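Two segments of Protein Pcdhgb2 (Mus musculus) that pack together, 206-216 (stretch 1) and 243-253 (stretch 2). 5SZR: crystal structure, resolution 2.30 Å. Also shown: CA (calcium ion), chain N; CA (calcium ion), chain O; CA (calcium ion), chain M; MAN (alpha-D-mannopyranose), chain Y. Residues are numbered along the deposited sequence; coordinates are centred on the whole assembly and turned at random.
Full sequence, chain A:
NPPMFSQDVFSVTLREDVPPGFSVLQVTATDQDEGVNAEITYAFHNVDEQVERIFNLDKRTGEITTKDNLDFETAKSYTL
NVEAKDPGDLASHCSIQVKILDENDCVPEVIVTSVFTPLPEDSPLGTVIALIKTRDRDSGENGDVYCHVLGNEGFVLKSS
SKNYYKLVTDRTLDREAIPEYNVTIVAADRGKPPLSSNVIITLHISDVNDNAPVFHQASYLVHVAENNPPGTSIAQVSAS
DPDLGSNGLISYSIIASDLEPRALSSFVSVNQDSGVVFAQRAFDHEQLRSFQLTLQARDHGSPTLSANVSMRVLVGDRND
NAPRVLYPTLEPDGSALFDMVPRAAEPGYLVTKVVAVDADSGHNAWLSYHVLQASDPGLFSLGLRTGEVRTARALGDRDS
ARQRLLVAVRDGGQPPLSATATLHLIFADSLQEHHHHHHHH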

# COMPACT_ATOMS: atom_id res chain seq x y z
N SER A 206 -8.85 -2.17 -10.14
CA SER A 206 -8.84 -3.40 -9.37
C SER A 206 -7.41 -3.93 -9.21
O SER A 206 -6.51 -3.61 -9.99
CB SER A 206 -9.73 -4.46 -10.02
OG SER A 206 -9.31 -4.74 -11.34
N ASP A 207 -7.22 -4.76 -8.19
CA ASP A 207 -5.88 -5.17 -7.78
C ASP A 207 -5.41 -6.40 -8.53
O ASP A 207 -6.19 -7.29 -8.87
CB ASP A 207 -5.84 -5.45 -6.27
CG ASP A 207 -4.44 -5.82 -5.78
OD1 ASP A 207 -3.53 -4.97 -5.90
OD2 ASP A 207 -4.26 -6.94 -5.26
N VAL A 208 -4.10 -6.44 -8.79
CA VAL A 208 -3.39 -7.59 -9.32
C VAL A 208 -2.25 -7.89 -8.36
O VAL A 208 -1.73 -6.99 -7.69
CB VAL A 208 -2.88 -7.32 -10.76
CG1 VAL A 208 -1.93 -8.41 -11.24
CG2 VAL A 208 -4.05 -7.19 -11.72
N ASN A 209 -1.87 -9.17 -8.26
CA ASN A 209 -0.77 -9.56 -7.38
C ASN A 209 0.54 -9.25 -8.08
O ASN A 209 1.20 -10.11 -8.67
CB ASN A 209 -0.87 -11.04 -7.00
CG ASN A 209 0.15 -11.43 -5.94
OD1 ASN A 209 0.59 -10.59 -5.16
ND2 ASN A 209 0.52 -12.70 -5.91
N ASP A 210 0.95 -7.98 -8.00
CA ASP A 210 2.20 -7.55 -8.61
C ASP A 210 3.20 -7.03 -7.58
O ASP A 210 4.17 -6.35 -7.95
CB ASP A 210 1.94 -6.49 -9.69
CG ASP A 210 1.10 -5.32 -9.18
OD1 ASP A 210 0.43 -5.47 -8.13
OD2 ASP A 210 1.12 -4.25 -9.83
N ASN A 211 3.01 -7.34 -6.30
CA ASN A 211 3.92 -6.91 -5.25
C ASN A 211 4.32 -8.10 -4.40
O ASN A 211 3.45 -8.77 -3.82
CB ASN A 211 3.29 -5.82 -4.37
CG ASN A 211 3.18 -4.49 -5.09
OD1 ASN A 211 4.14 -3.72 -5.13
ND2 ASN A 211 2.01 -4.21 -5.65
N ALA A 212 5.61 -8.37 -4.32
CA ALA A 212 6.11 -9.43 -3.46
C ALA A 212 6.19 -8.94 -2.02
O ALA A 212 6.49 -7.76 -1.78
CB ALA A 212 7.48 -9.90 -3.93
N PRO A 213 5.92 -9.80 -1.04
CA PRO A 213 6.13 -9.40 0.36
C PRO A 213 7.57 -8.97 0.59
O PRO A 213 8.50 -9.44 -0.07
CB PRO A 213 5.79 -10.67 1.15
CG PRO A 213 5.74 -11.78 0.13
CD PRO A 213 5.34 -11.14 -1.15
N VAL A 214 7.74 -8.03 1.52
CA VAL A 214 9.05 -7.48 1.86
C VAL A 214 9.20 -7.50 3.38
O VAL A 214 8.34 -6.96 4.09
CB VAL A 214 9.22 -6.04 1.33
CG1 VAL A 214 10.53 -5.46 1.83
CG2 VAL A 214 9.17 -6.04 -0.19
N PHE A 215 10.27 -8.12 3.86
CA PHE A 215 10.50 -8.21 5.30
C PHE A 215 10.88 -6.85 5.87
O PHE A 215 11.55 -6.04 5.22
CB PHE A 215 11.58 -9.23 5.62
CG PHE A 215 11.10 -10.65 5.61
CD1 PHE A 215 11.29 -11.46 4.50
CD2 PHE A 215 10.45 -11.19 6.71
CE1 PHE A 215 10.85 -12.78 4.49
CE2 PHE A 215 10.00 -12.49 6.71
CZ PHE A 215 10.20 -13.29 5.60
N HIS A 216 10.44 -6.60 7.11
CA HIS A 216 10.68 -5.32 7.75
C HIS A 216 12.17 -5.08 8.01
O HIS A 216 12.61 -3.92 8.09
CB HIS A 216 9.88 -5.25 9.05
CG HIS A 216 9.87 -3.90 9.70
ND1 HIS A 216 8.90 -2.96 9.45
CD2 HIS A 216 10.70 -3.35 10.62
CE1 HIS A 216 9.14 -1.88 10.17
NE2 HIS A 216 10.23 -2.09 10.89
CA CA N . -1.36 -4.83 -6.74
CA CA O . 1.35 -9.54 -3.13
CA CA M . 0.54 -2.18 -8.95
C1 MAN Y . 5.15 -6.55 10.93
C2 MAN Y . 3.66 -6.93 11.09
C3 MAN Y . 2.96 -6.86 9.74
C4 MAN Y . 3.21 -5.52 9.03
C5 MAN Y . 4.71 -5.18 8.98
C6 MAN Y . 4.96 -3.77 8.48
O2 MAN Y . 2.97 -6.00 11.93
O3 MAN Y . 1.55 -7.07 9.86
O4 MAN Y . 2.72 -5.61 7.70
O5 MAN Y . 5.31 -5.30 10.30
O6 MAN Y . 6.35 -3.60 8.24
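Stretch 2, residues 243-253: DLGSNGLISYS

Stretch 2 lies alongside stretch 1 in the same sense of chain direction: Asp207 faces Leu244 (CA to CA 6.3 Å), Asn209 faces Asn247 (CA to CA 5.2 Å) and Pro213 faces Ile250 (CA to CA 7.4 Å). Stretch 1 is loop or turn from Asp207 to Pro213 and then strand at Val214 and Phe215. Stretch 2 leaves Asp243 and Leu244 in extended form, turns at Gly245, whose positive phi (56°) favours glycine, and passes through a short 3-10 segment at Ser246 and Asn247 before extending again toward Tyr252 and Ser253. The turn is held by backbone hydrogen bonds from Asn247 N to Leu244 O and from Gly248 N to Gly245 O, both 2.9 Å. Together the two stretches bury 473 Å².

Calcium coordination joins the two stretches, and Asp243 links the two ions because its two carboxylate oxygens go to different ones. Asp243 OD1 binds the chain N calcium at 2.5 Å, an ion also held by Asp207 OD1 (2.3 Å), Val208 O (2.4 Å) and Asp210 OD1 (2.4 Å). Asp243 OD2 binds the chain O calcium at 2.4 Å, together with Asn209 OD1 (2.4 Å), Asn211 O (2.3 Å) and Asn247 O (2.3 Å). Shared ligation accounts for close oxygen pairs such as Asn209 OD1 and Asp243 OD2, 3.0 Å apart: the calcium they both bind offsets their repulsion. The third calcium, chain M, is bound by Asp210 OD2 at 2.3 Å and receives no ligand from stretch 2.

Hydrogen bonds reinforce this arrangement. Asp207 OD2, left free by the metal, accepts from Leu244 N (3.0 Å) and from Asn247 ND2 (2.9 Å), both nearly linear at 170°, so one carboxylate oxygen ties together the two ends of the Leu244 to Asn247 turn. Asn211 in turn grips Asp243, its backbone N donating to OD2 at 2.9 Å and its ND2 to OD1 at 2.6 Å. Water 1 bridges the stretches, donating to Asp207 O (3.3 Å) and accepting from Asn247 ND2 (3.1 Å).

Beyond the ions the contact becomes apolar. Pro213 CB meets Ile250 CD1 at 3.6 Å, with the CA-to-CB bonds of both residues directed toward the other stretch. Farther along, the CA-to-CB bonds of Phe215 and Tyr252 point sideways, yet their rings converge obliquely, with Phe215 CE2 4.0 Å from Tyr252 CE1.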

# COMPACT_ATOMS: atom_id res chain seq x y z
N ASP A 243 -0.59 -5.26 -1.78
CA ASP A 243 -1.70 -5.78 -2.57
C ASP A 243 -2.91 -6.05 -1.67
O ASP A 243 -2.84 -5.99 -0.44
CB ASP A 243 -1.26 -7.03 -3.32
CG ASP A 243 -0.11 -6.76 -4.29
OD1 ASP A 243 -0.00 -5.62 -4.79
OD2 ASP A 243 0.68 -7.69 -4.55
N LEU A 244 -4.04 -6.35 -2.31
CA LEU A 244 -5.32 -6.46 -1.62
C LEU A 244 -5.72 -7.91 -1.38
O LEU A 244 -5.43 -8.80 -2.19
CB LEU A 244 -6.43 -5.76 -2.41
CG LEU A 244 -6.56 -4.24 -2.29
CD1 LEU A 244 -7.78 -3.77 -3.07
CD2 LEU A 244 -6.65 -3.81 -0.83
N GLY A 245 -6.41 -8.13 -0.26
CA GLY A 245 -7.02 -9.42 0.01
C GLY A 245 -6.01 -10.56 -0.03
O GLY A 245 -4.95 -10.50 0.61
N SER A 246 -6.35 -11.60 -0.80
CA SER A 246 -5.49 -12.77 -0.90
C SER A 246 -4.11 -12.42 -1.45
O SER A 246 -3.13 -13.09 -1.12
CB SER A 246 -6.15 -13.83 -1.77
OG SER A 246 -7.02 -14.65 -1.00
N ASN A 247 -4.02 -11.38 -2.28
CA ASN A 247 -2.73 -10.98 -2.83
C ASN A 247 -1.82 -10.34 -1.79
O ASN A 247 -0.62 -10.20 -2.04
CB ASN A 247 -2.93 -10.03 -4.00
CG ASN A 247 -3.75 -10.63 -5.12
OD1 ASN A 247 -3.84 -11.85 -5.26
ND2 ASN A 247 -4.34 -9.78 -5.95
N GLY A 248 -2.35 -9.96 -0.63
CA GLY A 248 -1.54 -9.35 0.41
C GLY A 248 -1.55 -10.11 1.72
O GLY A 248 -1.09 -9.60 2.74
N LEU A 249 -2.08 -11.34 1.70
CA LEU A 249 -2.11 -12.19 2.88
C LEU A 249 -0.80 -12.98 2.95
O LEU A 249 -0.47 -13.72 2.02
CB LEU A 249 -3.31 -13.14 2.82
CG LEU A 249 -3.57 -14.01 4.06
CD1 LEU A 249 -3.87 -13.14 5.27
CD2 LEU A 249 -4.70 -14.98 3.79
N ILE A 250 -0.08 -12.83 4.07
CA ILE A 250 1.28 -13.36 4.21
C ILE A 250 1.26 -14.66 5.02
O ILE A 250 0.55 -14.77 6.02
CB ILE A 250 2.21 -12.34 4.88
CG1 ILE A 250 2.14 -10.99 4.15
CG2 ILE A 250 3.64 -12.85 4.89
CD1 ILE A 250 2.60 -11.07 2.72
N SER A 251 2.05 -15.63 4.58
CA SER A 251 2.36 -16.82 5.36
C SER A 251 3.87 -16.94 5.50
O SER A 251 4.60 -16.80 4.52
CB SER A 251 1.78 -18.08 4.70
OG SER A 251 0.37 -18.10 4.83
N TYR A 252 4.32 -17.19 6.73
CA TYR A 252 5.74 -17.36 7.03
C TYR A 252 6.08 -18.84 7.19
O TYR A 252 5.26 -19.63 7.66
CB TYR A 252 6.12 -16.60 8.30
CG TYR A 252 5.71 -15.15 8.28
CD1 TYR A 252 6.47 -14.21 7.59
CD2 TYR A 252 4.56 -14.73 8.92
CE1 TYR A 252 6.09 -12.88 7.56
CE2 TYR A 252 4.17 -13.41 8.90
CZ TYR A 252 4.94 -12.48 8.21
OH TYR A 252 4.55 -11.16 8.19
N SER A 253 7.31 -19.19 6.80
CA SER A 253 7.78 -20.56 6.91
C SER A 253 9.31 -20.55 7.02
O SER A 253 9.96 -19.53 6.81
CB SER A 253 7.33 -21.41 5.72
OG SER A 253 7.95 -20.99 4.52
O HOH W 1 -6.36 -10.47 -8.13
O HOH W 2 2.83 -2.10 -7.91
O HOH W 3 1.45 -1.39 -11.02